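Local structure of orotidine 5'-phosphate decarboxylase (2CZF) at residues I2-D7 and D23-I28; K158-G163 and A179-V184. The protein probably catalyses the decarboxylation of orotidine 5'-monophosphate to UMP, the last step of de novo UMP synthesis. One frame throughout, in Å; residues are numbered along the deposited sequence.

Contact 1 (I2-D7 and D23-I28). With XMP (xanthosine-5'-monophosphate), chain C.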
loop_
_atom_site.group_PDB
_atom_site.type_symbol
_atom_site.label_atom_id
_atom_site.label_comp_id
_atom_site.label_asym_id
_atom_site.label_seq_id
_atom_site.Cartn_x
_atom_site.Cartn_y
_atom_site.Cartn_z
ATOM N N ILE A 2 -20.205 14.193 -4.426
ATOM C CA ILE A 2 -19.784 13.515 -3.204
ATOM C C ILE A 2 -19.215 12.096 -3.294
ATOM O O ILE A 2 -19.728 11.238 -4.011
ATOM C CB ILE A 2 -20.964 13.477 -2.208
ATOM C CG1 ILE A 2 -21.441 14.904 -1.911
ATOM C CG2 ILE A 2 -20.553 12.744 -0.932
ATOM C CD1 ILE A 2 -22.653 14.966 -0.989
ATOM N N VAL A 3 -18.153 11.845 -2.538
ATOM C CA VAL A 3 -17.553 10.515 -2.499
ATOM C C VAL A 3 -17.726 9.979 -1.083
ATOM O O VAL A 3 -17.234 10.578 -0.123
ATOM C CB VAL A 3 -16.030 10.532 -2.823
ATOM C CG1 VAL A 3 -15.467 9.116 -2.691
ATOM C CG2 VAL A 3 -15.791 11.048 -4.231
ATOM N N LEU A 4 -18.423 8.854 -0.951
ATOM C CA LEU A 4 -18.661 8.256 0.359
ATOM C C LEU A 4 -17.514 7.332 0.765
ATOM O O LEU A 4 -17.213 6.358 0.068
ATOM C CB LEU A 4 -19.966 7.453 0.358
ATOM C CG LEU A 4 -20.297 6.722 1.668
ATOM C CD1 LEU A 4 -20.672 7.737 2.734
ATOM C CD2 LEU A 4 -21.453 5.752 1.444
ATOM N N ALA A 5 -16.878 7.655 1.884
ATOM C CA ALA A 5 -15.781 6.843 2.409
ATOM C C ALA A 5 -16.454 5.774 3.265
ATOM O O ALA A 5 -16.737 5.992 4.444
ATOM C CB ALA A 5 -14.861 7.699 3.253
ATOM N N LEU A 6 -16.721 4.623 2.661
ATOM C CA LEU A 6 -17.405 3.551 3.365
ATOM C C LEU A 6 -16.513 2.846 4.375
ATOM O O LEU A 6 -16.270 1.651 4.255
ATOM C CB LEU A 6 -17.971 2.545 2.362
ATOM C CG LEU A 6 -19.087 1.643 2.877
ATOM C CD1 LEU A 6 -20.209 2.490 3.465
ATOM C CD2 LEU A 6 -19.608 0.784 1.741
ATOM N N ASP A 7 -16.049 3.601 5.356
ATOM C CA ASP A 7 -15.182 3.071 6.396
ATOM C C ASP A 7 -15.971 2.467 7.535
ATOM O O ASP A 7 -15.753 2.801 8.709
ATOM C CB ASP A 7 -14.270 4.160 6.943
ATOM C CG ASP A 7 -13.436 4.769 5.851
ATOM O OD1 ASP A 7 -13.207 4.084 4.844
ATOM O OD2 ASP A 7 -13.005 5.935 6.017
ATOM N N ASP A 23 -28.386 7.807 -4.194
ATOM C CA ASP A 23 -28.957 8.942 -4.927
ATOM C C ASP A 23 -28.170 10.245 -4.823
ATOM O O ASP A 23 -28.232 11.081 -5.734
ATOM C CB ASP A 23 -30.393 9.220 -4.466
ATOM C CG ASP A 23 -31.378 8.161 -4.936
ATOM O OD1 ASP A 23 -31.072 7.458 -5.923
ATOM O OD2 ASP A 23 -32.463 8.043 -4.326
ATOM N N TYR A 24 -27.425 10.415 -3.730
ATOM C CA TYR A 24 -26.668 11.647 -3.502
ATOM C C TYR A 24 -25.156 11.573 -3.642
ATOM O O TYR A 24 -24.473 12.579 -3.435
ATOM C CB TYR A 24 -27.005 12.206 -2.124
ATOM C CG TYR A 24 -28.468 12.554 -1.963
ATOM C CD1 TYR A 24 -29.008 13.682 -2.574
ATOM C CD2 TYR A 24 -29.316 11.739 -1.214
ATOM C CE1 TYR A 24 -30.356 13.995 -2.448
ATOM C CE2 TYR A 24 -30.668 12.040 -1.080
ATOM C CZ TYR A 24 -31.180 13.169 -1.699
ATOM O OH TYR A 24 -32.511 13.469 -1.556
ATOM N N ILE A 25 -24.624 10.404 -3.988
ATOM C CA ILE A 25 -23.175 10.283 -4.136
ATOM C C ILE A 25 -22.770 9.920 -5.553
ATOM O O ILE A 25 -23.560 9.357 -6.306
ATOM C CB ILE A 25 -22.581 9.263 -3.112
ATOM C CG1 ILE A 25 -23.079 7.838 -3.383
ATOM C CG2 ILE A 25 -22.988 9.676 -1.715
ATOM C CD1 ILE A 25 -22.473 6.789 -2.434
ATOM N N SER A 26 -21.541 10.265 -5.919
ATOM C CA SER A 26 -21.015 10.018 -7.259
ATOM C C SER A 26 -20.101 8.793 -7.312
ATOM O O SER A 26 -19.987 8.138 -8.350
ATOM C CB SER A 26 -20.259 11.247 -7.754
ATOM O OG SER A 26 -21.036 12.427 -7.581
ATOM N N MET A 27 -19.428 8.511 -6.200
ATOM C CA MET A 27 -18.545 7.354 -6.111
ATOM C C MET A 27 -18.539 6.847 -4.693
ATOM O O MET A 27 -18.957 7.543 -3.775
ATOM C CB MET A 27 -17.108 7.703 -6.503
ATOM C CG MET A 27 -16.938 8.092 -7.947
ATOM S SD MET A 27 -16.158 9.696 -8.154
ATOM C CE MET A 27 -14.784 9.284 -9.189
ATOM N N ILE A 28 -18.046 5.628 -4.533
ATOM C CA ILE A 28 -17.920 4.993 -3.231
ATOM C C ILE A 28 -16.441 4.666 -3.099
ATOM O O ILE A 28 -15.877 4.036 -3.995
ATOM C CB ILE A 28 -18.688 3.654 -3.171
ATOM C CG1 ILE A 28 -20.191 3.891 -3.358
ATOM C CG2 ILE A 28 -18.397 2.960 -1.841
ATOM C CD1 ILE A 28 -20.998 2.606 -3.515
HETATM P P XMP C . -13.561 11.373 7.818
HETATM O O1P XMP C . -12.919 12.200 8.867
HETATM O O2P XMP C . -14.845 12.095 7.170
HETATM O "O5'" XMP C . -12.579 11.030 6.590
HETATM O O3P XMP C . -14.079 9.957 8.386
HETATM C "C5'" XMP C . -13.137 10.780 5.297
HETATM C "C4'" XMP C . -12.119 10.097 4.380
HETATM O "O4'" XMP C . -10.892 10.846 4.433
HETATM C "C1'" XMP C . -9.845 9.882 4.623
HETATM N N9 XMP C . -8.612 10.543 5.113
HETATM C C4 XMP C . -7.519 10.753 4.388
HETATM N N3 XMP C . -7.196 10.448 3.057
HETATM N N1 XMP C . -5.018 11.445 3.373
HETATM C C2 XMP C . -5.942 10.797 2.545
HETATM O O2 XMP C . -5.657 10.548 1.372
HETATM C C6 XMP C . -5.352 11.744 4.702
HETATM O O6 XMP C . -4.523 12.298 5.430
HETATM C C5 XMP C . -6.598 11.401 5.202
HETATM N N7 XMP C . -7.178 11.558 6.392
HETATM C C8 XMP C . -8.400 11.036 6.333
HETATM C "C2'" XMP C . -10.468 8.925 5.637
HETATM O "O2'" XMP C . -9.728 7.702 5.660
HETATM C "C3'" XMP C . -11.792 8.697 4.909
HETATM O "O3'" XMP C . -11.594 7.802 3.812
HETATM O O HOH W 1 -22.887 13.953 -5.004
#
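Ile25 packs against Ile2 and Leu4 where the first two parallel strands of the TIM barrel meet, the two strands of the beta-alpha-beta unit of strand 2-5, helix 11-21 and strand 27-31. From its root outward, CB of Ile25 rests on the carbonyl oxygen of Ile2. CG2 meets Ile2 CG2 at 4.0 Å, the two side chains crossing at about a right angle. With CG1 between the backbone N and the carbonyl carbon (chi1 65°), the longer branch diverges from CG2, and its end, CD1, lies 3.8 Å from Leu4 CB with Leu4 CD2 close by. Ile201 and Ile205 of helix 194-205 touch Ile2 in turn.

Two backbone bonds tie the segments: Ser26 N to Ile2 O at 2.8 Å, in the carbonyl plane and nearly straight, and Leu4 N to Met27 O at 3.2 Å. Before the ladder begins, a water accepts from Ile2 N and donates to Tyr24 O, bridging the two segments. On the barrel-interior face Val3 CG2 meets Met27 SD at 4.2 Å. Past the strand, Asp7, a substrate-binding residue, takes a weak hydrogen bond from O3' of xanthosine monophosphate to its OD2. The chemistry thus divides: hydrocarbon contacts and backbone bonds secure the strand, while the carboxylate beyond its end is turned to the nucleotide.

Contact 2 (K158-G163 and A179-V184). With XMP (xanthosine-5'-monophosphate), chain C.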
loop_
_atom_site.group_PDB
_atom_site.type_symbol
_atom_site.label_atom_id
_atom_site.label_comp_id
_atom_site.label_asym_id
_atom_site.label_seq_id
_atom_site.Cartn_x
_atom_site.Cartn_y
_atom_site.Cartn_z
ATOM N N LYS A 158 -8.899 16.314 -12.020
ATOM C CA LYS A 158 -9.802 16.585 -10.910
ATOM C C LYS A 158 -9.116 16.577 -9.554
ATOM O O LYS A 158 -8.037 16.002 -9.393
ATOM C CB LYS A 158 -10.907 15.532 -10.884
ATOM C CG LYS A 158 -11.570 15.267 -12.216
ATOM C CD LYS A 158 -12.212 16.518 -12.767
ATOM C CE LYS A 158 -12.997 16.188 -14.029
ATOM N NZ LYS A 158 -13.598 17.404 -14.612
ATOM N N ILE A 159 -9.768 17.196 -8.573
ATOM C CA ILE A 159 -9.251 17.223 -7.215
ATOM C C ILE A 159 -10.331 16.623 -6.317
ATOM O O ILE A 159 -11.478 17.042 -6.365
ATOM C CB ILE A 159 -8.945 18.666 -6.737
ATOM C CG1 ILE A 159 -7.643 19.172 -7.378
ATOM C CG2 ILE A 159 -8.825 18.702 -5.215
ATOM C CD1 ILE A 159 -7.308 20.611 -6.965
ATOM N N LEU A 160 -9.963 15.621 -5.529
ATOM C CA LEU A 160 -10.900 14.987 -4.614
ATOM C C LEU A 160 -10.358 15.312 -3.223
ATOM O O LEU A 160 -9.161 15.097 -2.946
ATOM C CB LEU A 160 -10.942 13.478 -4.847
ATOM C CG LEU A 160 -11.332 12.973 -6.250
ATOM C CD1 LEU A 160 -10.083 12.927 -7.161
ATOM C CD2 LEU A 160 -11.920 11.553 -6.124
ATOM N N ALA A 161 -11.228 15.817 -2.351
ATOM C CA ALA A 161 -10.798 16.226 -1.020
ATOM C C ALA A 161 -11.430 15.569 0.202
ATOM O O ALA A 161 -12.632 15.692 0.439
ATOM C CB ALA A 161 -10.938 17.752 -0.899
ATOM N N PRO A 162 -10.618 14.844 0.988
ATOM C CA PRO A 162 -11.082 14.178 2.207
ATOM C C PRO A 162 -10.855 15.156 3.367
ATOM O O PRO A 162 -10.313 16.247 3.167
ATOM C CB PRO A 162 -10.179 12.961 2.292
ATOM C CG PRO A 162 -8.877 13.490 1.764
ATOM C CD PRO A 162 -9.306 14.312 0.569
ATOM N N GLY A 163 -11.263 14.780 4.573
ATOM C CA GLY A 163 -11.066 15.667 5.706
ATOM C C GLY A 163 -11.858 16.961 5.634
ATOM O O GLY A 163 -11.347 18.057 5.922
ATOM N N ALA A 179 -12.118 21.862 -5.139
ATOM C CA ALA A 179 -12.344 20.421 -5.068
ATOM C C ALA A 179 -13.484 20.020 -5.994
ATOM O O ALA A 179 -14.567 20.610 -5.938
ATOM C CB ALA A 179 -12.672 20.007 -3.630
ATOM N N ASP A 180 -13.249 19.038 -6.863
ATOM C CA ASP A 180 -14.313 18.589 -7.761
ATOM C C ASP A 180 -15.178 17.585 -7.017
ATOM O O ASP A 180 -16.369 17.454 -7.296
ATOM C CB ASP A 180 -13.754 17.917 -9.018
ATOM C CG ASP A 180 -12.991 18.871 -9.901
ATOM O OD1 ASP A 180 -11.764 18.982 -9.715
ATOM O OD2 ASP A 180 -13.621 19.517 -10.771
ATOM N N TYR A 181 -14.558 16.874 -6.078
ATOM C CA TYR A 181 -15.239 15.868 -5.274
ATOM C C TYR A 181 -14.828 16.039 -3.813
ATOM O O TYR A 181 -13.661 16.311 -3.524
ATOM C CB TYR A 181 -14.820 14.450 -5.688
ATOM C CG TYR A 181 -15.136 14.080 -7.112
ATOM C CD1 TYR A 181 -14.312 14.487 -8.160
ATOM C CD2 TYR A 181 -16.275 13.332 -7.414
ATOM C CE1 TYR A 181 -14.625 14.149 -9.492
ATOM C CE2 TYR A 181 -16.593 12.993 -8.724
ATOM C CZ TYR A 181 -15.769 13.402 -9.755
ATOM O OH TYR A 181 -16.107 13.058 -11.046
ATOM N N ILE A 182 -15.776 15.908 -2.893
ATOM C CA ILE A 182 -15.410 15.982 -1.485
ATOM C C ILE A 182 -15.637 14.573 -0.985
ATOM O O ILE A 182 -16.648 13.952 -1.310
ATOM C CB ILE A 182 -16.263 16.986 -0.653
ATOM C CG1 ILE A 182 -17.750 16.686 -0.810
ATOM C CG2 ILE A 182 -15.898 18.416 -1.032
ATOM C CD1 ILE A 182 -18.615 17.368 0.224
ATOM N N ILE A 183 -14.672 14.056 -0.235
ATOM C CA ILE A 183 -14.750 12.706 0.289
ATOM C C ILE A 183 -15.219 12.791 1.724
ATOM O O ILE A 183 -14.529 13.351 2.570
ATOM C CB ILE A 183 -13.373 12.009 0.236
ATOM C CG1 ILE A 183 -12.901 11.928 -1.215
ATOM C CG2 ILE A 183 -13.466 10.587 0.807
ATOM C CD1 ILE A 183 -11.513 11.337 -1.370
ATOM N N VAL A 184 -16.399 12.244 1.992
ATOM C CA VAL A 184 -16.957 12.275 3.342
ATOM C C VAL A 184 -17.240 10.877 3.858
ATOM O O VAL A 184 -17.783 10.041 3.140
ATOM C CB VAL A 184 -18.275 13.075 3.399
ATOM C CG1 VAL A 184 -18.818 13.075 4.831
ATOM C CG2 VAL A 184 -18.047 14.501 2.920
HETATM P P XMP C . -13.561 11.373 7.818
HETATM O O1P XMP C . -12.919 12.200 8.867
HETATM O O2P XMP C . -14.845 12.095 7.170
HETATM O "O5'" XMP C . -12.579 11.030 6.590
HETATM O O3P XMP C . -14.079 9.957 8.386
HETATM C "C5'" XMP C . -13.137 10.780 5.297
HETATM C "C4'" XMP C . -12.119 10.097 4.380
HETATM O "O4'" XMP C . -10.892 10.846 4.433
HETATM C "C1'" XMP C . -9.845 9.882 4.623
HETATM N N9 XMP C . -8.612 10.543 5.113
HETATM C C4 XMP C . -7.519 10.753 4.388
HETATM N N3 XMP C . -7.196 10.448 3.057
HETATM N N1 XMP C . -5.018 11.445 3.373
HETATM C C2 XMP C . -5.942 10.797 2.545
HETATM O O2 XMP C . -5.657 10.548 1.372
HETATM C C6 XMP C . -5.352 11.744 4.702
HETATM O O6 XMP C . -4.523 12.298 5.430
HETATM C C5 XMP C . -6.598 11.401 5.202
HETATM N N7 XMP C . -7.178 11.558 6.392
HETATM C C8 XMP C . -8.400 11.036 6.333
HETATM C "C2'" XMP C . -10.468 8.925 5.637
HETATM O "O2'" XMP C . -9.728 7.702 5.660
HETATM C "C3'" XMP C . -11.792 8.697 4.909
HETATM O "O3'" XMP C . -11.594 7.802 3.812
#
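Strands 158-161 and 181-184 run parallel, their axes 4.4 Å apart at closest and 23° askew, with Leu160 paired to Tyr181 and Ala161 to Ile182. The hydrogen bonds pass alternately between them: Tyr181 N to Ile159 O, Ala161 N to Tyr181 O, and Ile183 N to Ala161 O at 2.7 Å. This last donor stands 51° out of the carbonyl plane. Ile159 O is gripped twice, since Asp180 N also reaches it.

Asp180 then returns a bond through its side chain. CG lies anti to its own carbonyl carbon (chi1 -66°), which brings OD1 to 2.9 Å from Ile159 N, met on the anti side of the carboxylate. Lys158 crosses this group at about a right angle, its CD 3.8 Å from Asp180 CG, but NZ stops short of a salt bridge. Replacing this carboxylate with the methyl of an alanine is likely to leave Ile159 N without its partner and the aliphatic chain of Lys158 freer to shift.

The pair closes a right-handed beta-alpha-beta crossover through helix 170-177, the usual repeat of a TIM barrel. Inside the barrel, Leu160 and Tyr181 lie side by side, Leu160 CG resting 3.8 Å from Tyr181 CB, while Lys158 CB comes to the ring's edge. On the outer face Ala161 CB touches Ala179 CB at 3.9 Å, and Ile182 faces Ala171, Ala174 and Val175 of the helix. Pro162, a substrate-binding residue, and Ile183 lie side by side, and both touch the ligand: Pro162 CB sits 3.1 Å from O4' of xanthosine monophosphate, and Ile183 CG2 lies 3.8 Å from its C4'.

The example illustrates how a TIM barrel is closed. Contact 1 comes first along the chain and joins strands 2-5 and 27-31; contact 2 follows near the end and joins strands 158-161 and 181-184. Yet their centres lie only about 11 Å apart, because strands 2-5 and 181-184 are neighbours in the eight-stranded parallel sheet. Probable hydrogen bonds of 2.8 Å from Val184 N to Val3 O and from Ala5 N to Val184 O stitch this seam, and Met27 packs on Tyr181 within the barrel. Both contacts reach the same xanthosine monophosphate, so residues from the two ends of the sequence share one substrate pocket.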